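Local coordinates for protein AlyQ (Persicobacter sp. CCB-QB2, PDB 5XNR) that probably cleaves alginate by beta-elimination, as a multidomain alginate lyase that joins a CBM32 carbohydrate-binding domain to its lyase domain, at residues T164-S169 and S209-E214; Q256-K261 and Q353-I358; L291-N296 and Y336-G341. All coordinates share one frame; numbering follows the deposited sequence.

Contact 1 (T164-S169 and S209-E214); sequences TYPDGS and SYVRSE. With PO4 (phosphate ion), chain E.
Arg212 lays its aliphatic part against Thr164 and turns its flat guanidinium to Glu214, whose OE2 lies at the guanidinium edge, in its plane. This is a side-on salt bridge: NE at 3.0 Å and NH2 at 3.2 Å both reach this one oxygen of Glu214, which should fix the rotation of the group, and Tyr361 adds a cation-pi contact. Bends at chi2 and chi3 bring Arg212 CD to 3.7 Å from Thr164 CG2. The Tyr165 ring meets Ser213 OG obliquely; its own hydroxyl bonds to Asn180, while Ser213 OG bonds to Tyr182 O. At the in-plane edge of the Tyr210 ring sits O3 of a phosphate, probably from the crystallisation liquor, bonded to Tyr210 OH at 2.8 Å.

Thr164 and Glu214 form an antiparallel hydrogen-bonded pair, with Thr164 N to Glu214 O at 3.1 Å and a matching return bond. There the pairing stops: Pro166 N has no hydrogen to offer Arg212 O, and the chain enters a type I turn from Tyr165 to Gly168, overlapped by an Asx turn in which Asp167 OD1 accepts from Ser169 N. Pro166 CB presses on Val211 CG1 at a tight 3.5 Å.

Strand 211-217 thus runs between strand 161-164 and strands 355-358 and 360-362 of the large antiparallel sheet, while Val211 and Ser213 pack on strand 192-197 of the second sheet.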
loop_
_atom_site.group_PDB
_atom_site.type_symbol
_atom_site.label_atom_id
_atom_site.label_comp_id
_atom_site.label_asym_id
_atom_site.label_seq_id
_atom_site.Cartn_x
_atom_site.Cartn_y
_atom_site.Cartn_z
ATOM N N THR A 164 -13.306 -4.288 18.397
ATOM C CA THR A 164 -12.703 -4.941 19.528
ATOM C C THR A 164 -11.193 -4.712 19.452
ATOM O O THR A 164 -10.571 -4.958 18.439
ATOM C CB THR A 164 -13.062 -6.431 19.586
ATOM O OG1 THR A 164 -14.477 -6.567 19.734
ATOM C CG2 THR A 164 -12.400 -7.147 20.743
ATOM N N TYR A 165 -10.617 -4.227 20.540
ATOM C CA TYR A 165 -9.230 -3.823 20.547
ATOM C C TYR A 165 -8.412 -4.956 21.180
ATOM O O TYR A 165 -8.966 -5.832 21.828
ATOM C CB TYR A 165 -9.058 -2.495 21.309
ATOM C CG TYR A 165 -9.628 -1.257 20.657
ATOM C CD1 TYR A 165 -9.063 -0.733 19.500
ATOM C CD2 TYR A 165 -10.734 -0.605 21.190
ATOM C CE1 TYR A 165 -9.580 0.399 18.885
ATOM C CE2 TYR A 165 -11.254 0.542 20.602
ATOM C CZ TYR A 165 -10.688 1.033 19.432
ATOM O OH TYR A 165 -11.192 2.152 18.831
ATOM N N PRO A 166 -7.089 -4.907 21.024
ATOM C CA PRO A 166 -6.140 -5.827 21.643
ATOM C C PRO A 166 -6.079 -5.785 23.173
ATOM O O PRO A 166 -5.621 -6.740 23.762
ATOM C CB PRO A 166 -4.781 -5.365 21.112
ATOM C CG PRO A 166 -5.116 -4.845 19.734
ATOM C CD PRO A 166 -6.398 -4.090 20.011
ATOM N N ASP A 167 -6.488 -4.674 23.773
ATOM C CA ASP A 167 -6.507 -4.490 25.218
ATOM C C ASP A 167 -7.802 -5.082 25.806
ATOM O O ASP A 167 -8.033 -4.996 27.008
ATOM C CB ASP A 167 -6.313 -3.012 25.584
ATOM C CG ASP A 167 -7.518 -2.104 25.346
ATOM O OD1 ASP A 167 -8.608 -2.622 24.979
ATOM O OD2 ASP A 167 -7.363 -0.874 25.555
ATOM N N GLY A 168 -8.636 -5.699 24.976
ATOM C CA GLY A 168 -9.814 -6.399 25.463
ATOM C C GLY A 168 -11.045 -5.515 25.484
ATOM O O GLY A 168 -12.141 -6.039 25.639
ATOM N N SER A 169 -10.867 -4.194 25.316
ATOM C CA SER A 169 -11.981 -3.209 25.304
ATOM C C SER A 169 -12.706 -3.260 23.961
ATOM O O SER A 169 -12.221 -3.822 23.007
ATOM C CB SER A 169 -11.502 -1.786 25.590
ATOM O OG SER A 169 -10.641 -1.300 24.565
ATOM N N SER A 209 -4.993 -15.966 24.902
ATOM C CA SER A 209 -5.916 -15.497 23.836
ATOM C C SER A 209 -5.118 -14.869 22.696
ATOM O O SER A 209 -4.094 -14.211 22.944
ATOM C CB SER A 209 -6.901 -14.469 24.340
ATOM O OG SER A 209 -7.788 -15.004 25.304
ATOM N N TYR A 210 -5.626 -15.017 21.475
ATOM C CA TYR A 210 -5.074 -14.254 20.343
ATOM C C TYR A 210 -5.652 -12.836 20.387
ATOM O O TYR A 210 -6.539 -12.525 21.189
ATOM C CB TYR A 210 -5.300 -14.962 19.002
ATOM C CG TYR A 210 -4.597 -16.289 18.866
ATOM C CD1 TYR A 210 -3.290 -16.468 19.284
ATOM C CD2 TYR A 210 -5.248 -17.381 18.312
ATOM C CE1 TYR A 210 -2.654 -17.696 19.164
ATOM C CE2 TYR A 210 -4.633 -18.618 18.197
ATOM C CZ TYR A 210 -3.329 -18.781 18.625
ATOM O OH TYR A 210 -2.731 -20.003 18.512
ATOM N N VAL A 211 -5.101 -11.982 19.537
ATOM C CA VAL A 211 -5.152 -10.560 19.738
ATOM C C VAL A 211 -5.812 -9.947 18.507
ATOM O O VAL A 211 -5.337 -10.206 17.401
ATOM C CB VAL A 211 -3.723 -10.019 19.955
ATOM C CG1 VAL A 211 -3.703 -8.537 20.261
ATOM C CG2 VAL A 211 -2.986 -10.763 21.053
ATOM N N ARG A 212 -6.864 -9.138 18.683
ATOM C CA ARG A 212 -7.520 -8.542 17.525
ATOM C C ARG A 212 -7.616 -7.017 17.642
ATOM O O ARG A 212 -7.852 -6.468 18.688
ATOM C CB ARG A 212 -8.914 -9.145 17.325
ATOM C CG ARG A 212 -9.961 -8.741 18.352
ATOM C CD ARG A 212 -10.603 -9.945 19.041
ATOM N NE ARG A 212 -11.330 -10.844 18.152
ATOM C CZ ARG A 212 -11.483 -12.157 18.346
ATOM N NH1 ARG A 212 -11.205 -12.704 19.516
ATOM N NH2 ARG A 212 -11.877 -12.927 17.350
ATOM N N SER A 213 -7.453 -6.360 16.511
ATOM C CA SER A 213 -8.078 -5.075 16.309
ATOM C C SER A 213 -9.002 -5.174 15.089
ATOM O O SER A 213 -8.528 -5.109 13.974
ATOM C CB SER A 213 -7.057 -3.990 16.147
ATOM O OG SER A 213 -7.697 -2.733 15.976
ATOM N N GLU A 214 -10.308 -5.355 15.289
ATOM C CA GLU A 214 -11.177 -5.732 14.145
ATOM C C GLU A 214 -12.650 -5.362 14.375
ATOM O O GLU A 214 -13.123 -5.309 15.513
ATOM C CB GLU A 214 -10.987 -7.231 13.868
ATOM C CG GLU A 214 -11.819 -8.166 14.718
ATOM C CD GLU A 214 -11.731 -9.642 14.331
ATOM O OE1 GLU A 214 -11.546 -9.967 13.115
ATOM O OE2 GLU A 214 -11.862 -10.466 15.245
HETATM P P PO4 E . -3.531 -22.238 15.824
HETATM O O1 PO4 E . -3.212 -20.939 15.130
HETATM O O2 PO4 E . -2.238 -23.033 15.948
HETATM O O3 PO4 E . -4.144 -21.980 17.207
HETATM O O4 PO4 E . -4.559 -23.024 15.037
#

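Contact 2 (Q256-K261 and Q353-I358); sequences QIHGDK and QSYFKI
The carbonyl O of His258 is met by three groups of the facing segment: Tyr355 N donates a good bond at 3.0 Å, Ser354 OG adds a weak one at 3.3 Å, and Ser354 CA makes a CA-H...O contact. In return, His258 N meets Tyr355 O nearly head-on, with a C=O...N angle of 170°. At the next hydrogen-bonded pair, beyond the non-hydrogen-bonded pair of Ile257 and Phe356, Gln256 and Lys357 exchange two more backbone bonds, so strands 256-258 and 355-358 are zipped antiparallel.

With chi1 at 55°, the Tyr355 ring is tucked between its own N and carbonyl carbon, and one face is brought under His258 CB, 3.7 Å from the ring centroid, in a CH-pi contact. The imidazole lies only 12° from parallel with the phenol but is slid so far along that the rings barely overlap, and Tyr355 OH ends 3.3 Å from His258 CD2. Replacing Tyr355 by an alanine would probably leave His258 CB without the ring face beneath it, and the imidazole more dependent on Asp266. On the other side of the sheet, Ile257 CG1 meets the Phe356 ring at its edge, 3.6 Å from CE1; Trp228 also meets this ring.

The chemistry is therefore two-sided: Ile257 and Phe356 face an apolar interior, whereas Gln256, His258, Tyr355 and Lys357 form a polar surface. His258 NE2 is held by Asp266; its buried ND1 has no partner in the model. Gln256, Ile257 and His258 spell the Gln-Ile-His motif of related alginate lyases, so this polar face probably belongs to the substrate groove.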
loop_
_atom_site.group_PDB
_atom_site.type_symbol
_atom_site.label_atom_id
_atom_site.label_comp_id
_atom_site.label_asym_id
_atom_site.label_seq_id
_atom_site.Cartn_x
_atom_site.Cartn_y
_atom_site.Cartn_z
ATOM N N GLN A 256 -13.597 -12.123 7.523
ATOM C CA GLN A 256 -14.216 -13.356 8.066
ATOM C C GLN A 256 -15.741 -13.365 7.933
ATOM O O GLN A 256 -16.394 -12.318 8.024
ATOM C CB GLN A 256 -13.968 -13.521 9.563
ATOM C CG GLN A 256 -12.587 -13.086 10.003
ATOM C CD GLN A 256 -12.478 -13.099 11.506
ATOM O OE1 GLN A 256 -12.987 -14.002 12.177
ATOM N NE2 GLN A 256 -11.813 -12.075 12.030
ATOM N N ILE A 257 -16.274 -14.580 7.736
ATOM C CA ILE A 257 -17.671 -14.912 7.994
ATOM C C ILE A 257 -17.675 -15.768 9.264
ATOM O O ILE A 257 -16.877 -16.711 9.339
ATOM C CB ILE A 257 -18.323 -15.671 6.819
ATOM C CG1 ILE A 257 -18.261 -14.869 5.522
ATOM C CG2 ILE A 257 -19.756 -16.055 7.150
ATOM C CD1 ILE A 257 -18.788 -15.610 4.323
ATOM N N HIS A 258 -18.545 -15.439 10.230
ATOM C CA HIS A 258 -18.632 -16.157 11.505
ATOM C C HIS A 258 -20.064 -16.674 11.707
ATOM O O HIS A 258 -21.016 -15.984 11.347
ATOM C CB HIS A 258 -18.193 -15.239 12.656
ATOM C CG HIS A 258 -17.299 -15.885 13.664
ATOM N ND1 HIS A 258 -15.924 -15.622 13.707
ATOM C CD2 HIS A 258 -17.569 -16.764 14.668
ATOM C CE1 HIS A 258 -15.384 -16.332 14.685
ATOM N NE2 HIS A 258 -16.382 -17.045 15.297
ATOM N N GLY A 259 -20.196 -17.901 12.231
ATOM C CA GLY A 259 -21.467 -18.469 12.796
ATOM C C GLY A 259 -21.262 -18.930 14.239
ATOM O O GLY A 259 -20.225 -18.563 14.820
ATOM N N ASP A 260 -22.204 -19.702 14.842
ATOM C CA ASP A 260 -21.994 -20.251 16.238
ATOM C C ASP A 260 -21.002 -21.423 16.217
ATOM O O ASP A 260 -21.107 -22.343 15.393
ATOM C CB ASP A 260 -23.226 -20.854 16.924
ATOM C CG ASP A 260 -24.463 -19.980 17.009
ATOM O OD1 ASP A 260 -24.315 -18.768 17.298
ATOM O OD2 ASP A 260 -25.569 -20.532 16.796
ATOM N N LYS A 261 -20.063 -21.369 17.157
ATOM C CA LYS A 261 -19.228 -22.498 17.572
ATOM C C LYS A 261 -20.110 -23.731 17.807
ATOM O O LYS A 261 -19.828 -24.803 17.263
ATOM C CB LYS A 261 -18.459 -22.134 18.850
ATOM C CG LYS A 261 -16.988 -22.543 18.873
ATOM C CD LYS A 261 -16.189 -21.926 20.025
ATOM C CE LYS A 261 -14.702 -21.775 19.756
ATOM N NZ LYS A 261 -13.930 -22.920 20.290
ATOM N N GLN A 353 -27.316 -17.417 12.264
ATOM C CA GLN A 353 -26.578 -16.679 13.299
ATOM C C GLN A 353 -25.221 -16.228 12.728
ATOM O O GLN A 353 -24.201 -16.309 13.411
ATOM C CB GLN A 353 -26.457 -17.516 14.583
ATOM C CG GLN A 353 -27.782 -17.677 15.337
ATOM C CD GLN A 353 -28.315 -16.404 15.967
ATOM O OE1 GLN A 353 -29.106 -15.666 15.373
ATOM N NE2 GLN A 353 -27.871 -16.121 17.184
ATOM N N SER A 354 -25.241 -15.737 11.485
ATOM C CA SER A 354 -24.036 -15.414 10.761
ATOM C C SER A 354 -23.827 -13.893 10.697
ATOM O O SER A 354 -24.790 -13.128 10.593
ATOM C CB SER A 354 -24.073 -16.003 9.382
ATOM O OG SER A 354 -22.903 -15.626 8.652
ATOM N N TYR A 355 -22.553 -13.478 10.703
ATOM C CA TYR A 355 -22.174 -12.053 10.617
ATOM C C TYR A 355 -20.773 -11.936 10.000
ATOM O O TYR A 355 -20.066 -12.916 9.942
ATOM C CB TYR A 355 -22.233 -11.400 11.999
ATOM C CG TYR A 355 -21.410 -12.112 13.038
ATOM C CD1 TYR A 355 -21.938 -13.170 13.753
ATOM C CD2 TYR A 355 -20.097 -11.748 13.296
ATOM C CE1 TYR A 355 -21.189 -13.826 14.719
ATOM C CE2 TYR A 355 -19.331 -12.403 14.247
ATOM C CZ TYR A 355 -19.877 -13.453 14.959
ATOM O OH TYR A 355 -19.142 -14.133 15.888
ATOM N N PHE A 356 -20.419 -10.747 9.513
ATOM C CA PHE A 356 -19.102 -10.453 8.989
ATOM C C PHE A 356 -18.203 -9.768 10.032
ATOM O O PHE A 356 -18.679 -9.145 10.987
ATOM C CB PHE A 356 -19.199 -9.491 7.809
ATOM C CG PHE A 356 -19.835 -10.065 6.572
ATOM C CD1 PHE A 356 -19.296 -11.181 5.956
ATOM C CD2 PHE A 356 -20.964 -9.479 6.024
ATOM C CE1 PHE A 356 -19.886 -11.726 4.828
ATOM C CE2 PHE A 356 -21.544 -10.014 4.885
ATOM C CZ PHE A 356 -20.999 -11.134 4.287
ATOM N N LYS A 357 -16.896 -9.945 9.848
ATOM C CA LYS A 357 -15.860 -9.205 10.541
ATOM C C LYS A 357 -14.837 -8.733 9.514
ATOM O O LYS A 357 -14.518 -9.480 8.581
ATOM C CB LYS A 357 -15.104 -10.053 11.560
ATOM C CG LYS A 357 -15.962 -10.657 12.659
ATOM C CD LYS A 357 -15.155 -11.224 13.825
ATOM C CE LYS A 357 -15.195 -10.364 15.073
ATOM N NZ LYS A 357 -14.864 -11.155 16.285
ATOM N N ILE A 358 -14.341 -7.511 9.717
ATOM C CA ILE A 358 -13.313 -6.915 8.863
ATOM C C ILE A 358 -12.208 -6.357 9.755
ATOM O O ILE A 358 -12.501 -5.777 10.763
ATOM C CB ILE A 358 -13.913 -5.805 7.986
ATOM C CG1 ILE A 358 -14.941 -6.343 6.992
ATOM C CG2 ILE A 358 -12.821 -5.005 7.299
ATOM C CD1 ILE A 358 -15.913 -5.271 6.532
#

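Contact 3 (L291-N296 and Y336-G341)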
loop_
_atom_site.group_PDB
_atom_site.type_symbol
_atom_site.label_atom_id
_atom_site.label_comp_id
_atom_site.label_asym_id
_atom_site.label_seq_id
_atom_site.Cartn_x
_atom_site.Cartn_y
_atom_site.Cartn_z
ATOM N N LEU A 291 -7.909 -23.594 1.520
ATOM C CA LEU A 291 -7.752 -23.370 0.083
ATOM C C LEU A 291 -6.814 -22.186 -0.193
ATOM O O LEU A 291 -7.066 -21.034 0.184
ATOM C CB LEU A 291 -9.132 -23.124 -0.522
ATOM C CG LEU A 291 -9.171 -23.005 -2.043
ATOM C CD1 LEU A 291 -8.889 -24.352 -2.697
ATOM C CD2 LEU A 291 -10.527 -22.465 -2.475
ATOM N N THR A 292 -5.758 -22.481 -0.925
ATOM C CA THR A 292 -4.720 -21.541 -1.148
ATOM C C THR A 292 -5.170 -20.527 -2.197
ATOM O O THR A 292 -5.741 -20.890 -3.221
ATOM C CB THR A 292 -3.420 -22.212 -1.615
ATOM O OG1 THR A 292 -2.981 -23.142 -0.617
ATOM C CG2 THR A 292 -2.344 -21.183 -1.914
ATOM N N ILE A 293 -4.880 -19.271 -1.898
ATOM C CA ILE A 293 -5.081 -18.155 -2.799
ATOM C C ILE A 293 -3.769 -17.874 -3.537
ATOM O O ILE A 293 -3.765 -17.842 -4.751
ATOM C CB ILE A 293 -5.604 -16.927 -2.024
ATOM C CG1 ILE A 293 -6.869 -17.250 -1.225
ATOM C CG2 ILE A 293 -5.838 -15.770 -2.973
ATOM C CD1 ILE A 293 -7.293 -16.182 -0.220
ATOM N N LYS A 294 -2.685 -17.702 -2.773
ATOM C CA LYS A 294 -1.345 -17.375 -3.254
ATOM C C LYS A 294 -0.295 -18.050 -2.356
ATOM O O LYS A 294 -0.469 -18.108 -1.154
ATOM C CB LYS A 294 -1.083 -15.865 -3.152
ATOM C CG LYS A 294 -1.794 -14.975 -4.158
ATOM C CD LYS A 294 -0.942 -14.553 -5.351
ATOM C CE LYS A 294 -1.709 -14.538 -6.665
ATOM N NZ LYS A 294 -1.191 -13.485 -7.569
ATOM N N THR A 295 0.826 -18.475 -2.922
ATOM C CA THR A 295 1.946 -19.002 -2.121
ATOM C C THR A 295 3.035 -17.940 -1.910
ATOM O O THR A 295 3.959 -18.155 -1.149
ATOM C CB THR A 295 2.585 -20.219 -2.800
ATOM O OG1 THR A 295 2.924 -19.892 -4.156
ATOM C CG2 THR A 295 1.684 -21.437 -2.767
ATOM N N ASN A 296 2.939 -16.823 -2.621
ATOM C CA ASN A 296 3.979 -15.802 -2.634
ATOM C C ASN A 296 3.360 -14.447 -2.278
ATOM O O ASN A 296 3.575 -13.477 -3.003
ATOM C CB ASN A 296 4.698 -15.732 -3.993
ATOM C CG ASN A 296 3.811 -15.386 -5.181
ATOM O OD1 ASN A 296 2.601 -15.577 -5.171
ATOM N ND2 ASN A 296 4.406 -14.869 -6.234
ATOM N N TYR A 336 -11.978 -13.473 -11.583
ATOM C CA TYR A 336 -11.232 -13.343 -10.316
ATOM C C TYR A 336 -11.675 -14.384 -9.283
ATOM O O TYR A 336 -11.275 -14.298 -8.147
ATOM C CB TYR A 336 -11.443 -11.939 -9.751
ATOM C CG TYR A 336 -11.014 -10.834 -10.677
ATOM C CD1 TYR A 336 -9.677 -10.526 -10.820
ATOM C CD2 TYR A 336 -11.921 -10.115 -11.438
ATOM C CE1 TYR A 336 -9.241 -9.525 -11.680
ATOM C CE2 TYR A 336 -11.505 -9.103 -12.300
ATOM C CZ TYR A 336 -10.156 -8.808 -12.427
ATOM O OH TYR A 336 -9.694 -7.805 -13.235
ATOM N N LEU A 337 -12.506 -15.349 -9.660
ATOM C CA LEU A 337 -12.928 -16.402 -8.741
ATOM C C LEU A 337 -11.733 -17.288 -8.399
ATOM O O LEU A 337 -10.939 -17.616 -9.280
ATOM C CB LEU A 337 -14.017 -17.247 -9.406
ATOM C CG LEU A 337 -15.418 -16.639 -9.379
ATOM C CD1 LEU A 337 -16.366 -17.429 -10.265
ATOM C CD2 LEU A 337 -15.957 -16.557 -7.952
ATOM N N ILE A 338 -11.625 -17.663 -7.131
ATOM C CA ILE A 338 -10.721 -18.717 -6.732
ATOM C C ILE A 338 -11.539 -20.018 -6.767
ATOM O O ILE A 338 -12.385 -20.279 -5.901
ATOM C CB ILE A 338 -10.057 -18.435 -5.362
ATOM C CG1 ILE A 338 -8.931 -17.407 -5.435
ATOM C CG2 ILE A 338 -9.486 -19.709 -4.759
ATOM C CD1 ILE A 338 -9.199 -16.263 -6.337
ATOM N N LYS A 339 -11.279 -20.811 -7.802
ATOM C CA LYS A 339 -11.976 -22.055 -8.025
ATOM C C LYS A 339 -11.348 -23.164 -7.188
ATOM O O LYS A 339 -10.183 -23.135 -6.821
ATOM C CB LYS A 339 -11.928 -22.471 -9.501
ATOM C CG LYS A 339 -12.946 -21.791 -10.410
ATOM C CD LYS A 339 -12.409 -20.557 -11.117
ATOM C CE LYS A 339 -11.921 -20.828 -12.528
ATOM N NZ LYS A 339 -12.999 -20.649 -13.530
ATOM N N ASP A 340 -12.165 -24.158 -6.939
ATOM C CA ASP A 340 -11.768 -25.325 -6.201
ATOM C C ASP A 340 -12.066 -26.553 -7.058
ATOM O O ASP A 340 -13.228 -26.915 -7.244
ATOM C CB ASP A 340 -12.504 -25.409 -4.866
ATOM C CG ASP A 340 -12.286 -26.734 -4.172
ATOM O OD1 ASP A 340 -11.088 -27.129 -4.031
ATOM O OD2 ASP A 340 -13.312 -27.350 -3.782
ATOM N N GLY A 341 -11.006 -27.176 -7.568
ATOM C CA GLY A 341 -11.164 -28.173 -8.615
ATOM C C GLY A 341 -12.035 -27.621 -9.729
ATOM O O GLY A 341 -11.735 -26.537 -10.274
#
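Leu291 and Ile338 point toward one another between two parts of the jelly-roll sandwich, and their side chains slide past each other in opposite directions instead of meeting end to end. Strand 291-294 lies in the large curled sheet, beside strand 277-281, and turns a corner at Ile293, where Ile293 and Lys294 together face Leu278 in a classic beta bulge. The loop carrying Ile338 is bonded through its backbone to Leu316 of strand 313-319, in the other sheet. The contact therefore joins a strand of the large sheet to a loop bonded to the other sheet, through side chains, with no hydrogen bond between the segments.

The orientation of Leu291 sets the pattern. Its CG is swung opposite the backbone N, chi1 -174°, which sends the forked end across to the loop. One prong, CD2, comes to 3.7 Å from CG2 of Ile338. On the Ile338 side it is this short branch that does the touching; of its longer branch it is CG1, not the terminal CD1, that comes nearest Ile293 CG2, a loose 4.3 Å away. Both isoleucines also rest on Tyr318, and Leu291 is backed by Phe282 and Val346.

Thr292, between the two apolar residues, turns its side chain away from the loop and bonds through OG1 to His277. Alternation along the strand thus sorts the residues: the Leu291 side chain serves the loop, while Thr292 reaches it only through its carbonyl O. Lys339 likewise points away.

Asp340 crosses the end of Leu291 at an angle. Its OD2 is occupied by a salt bridge to Arg288, and the remaining oxygen, OD1, lies 3.8 Å from Leu291 CD1, a plain van der Waals contact between a carboxylate oxygen and a methyl.

Overall arrangement
All three contacts belong to the lyase domain and reach the same large antiparallel sheet. Contacts 1 and 2 are neighbours, their centres 16 Å apart: strands 211-217 and 355-358 run side by side, and Glu214 makes a long, weak ion pair with Lys357. This probably joins them into one polar surface, consistent with this family's substrate groove. Contact 3 lies farther off, its centre 21 Å from contact 2 and 29 Å from contact 1, and touches neither. Along the chain contact 1 closes first; contact 2 closes a long excursion within which contact 3 is nested. Distant sequence parts thus build one sheet, and contact 3 packs its far part on a loop bonded to the second sheet.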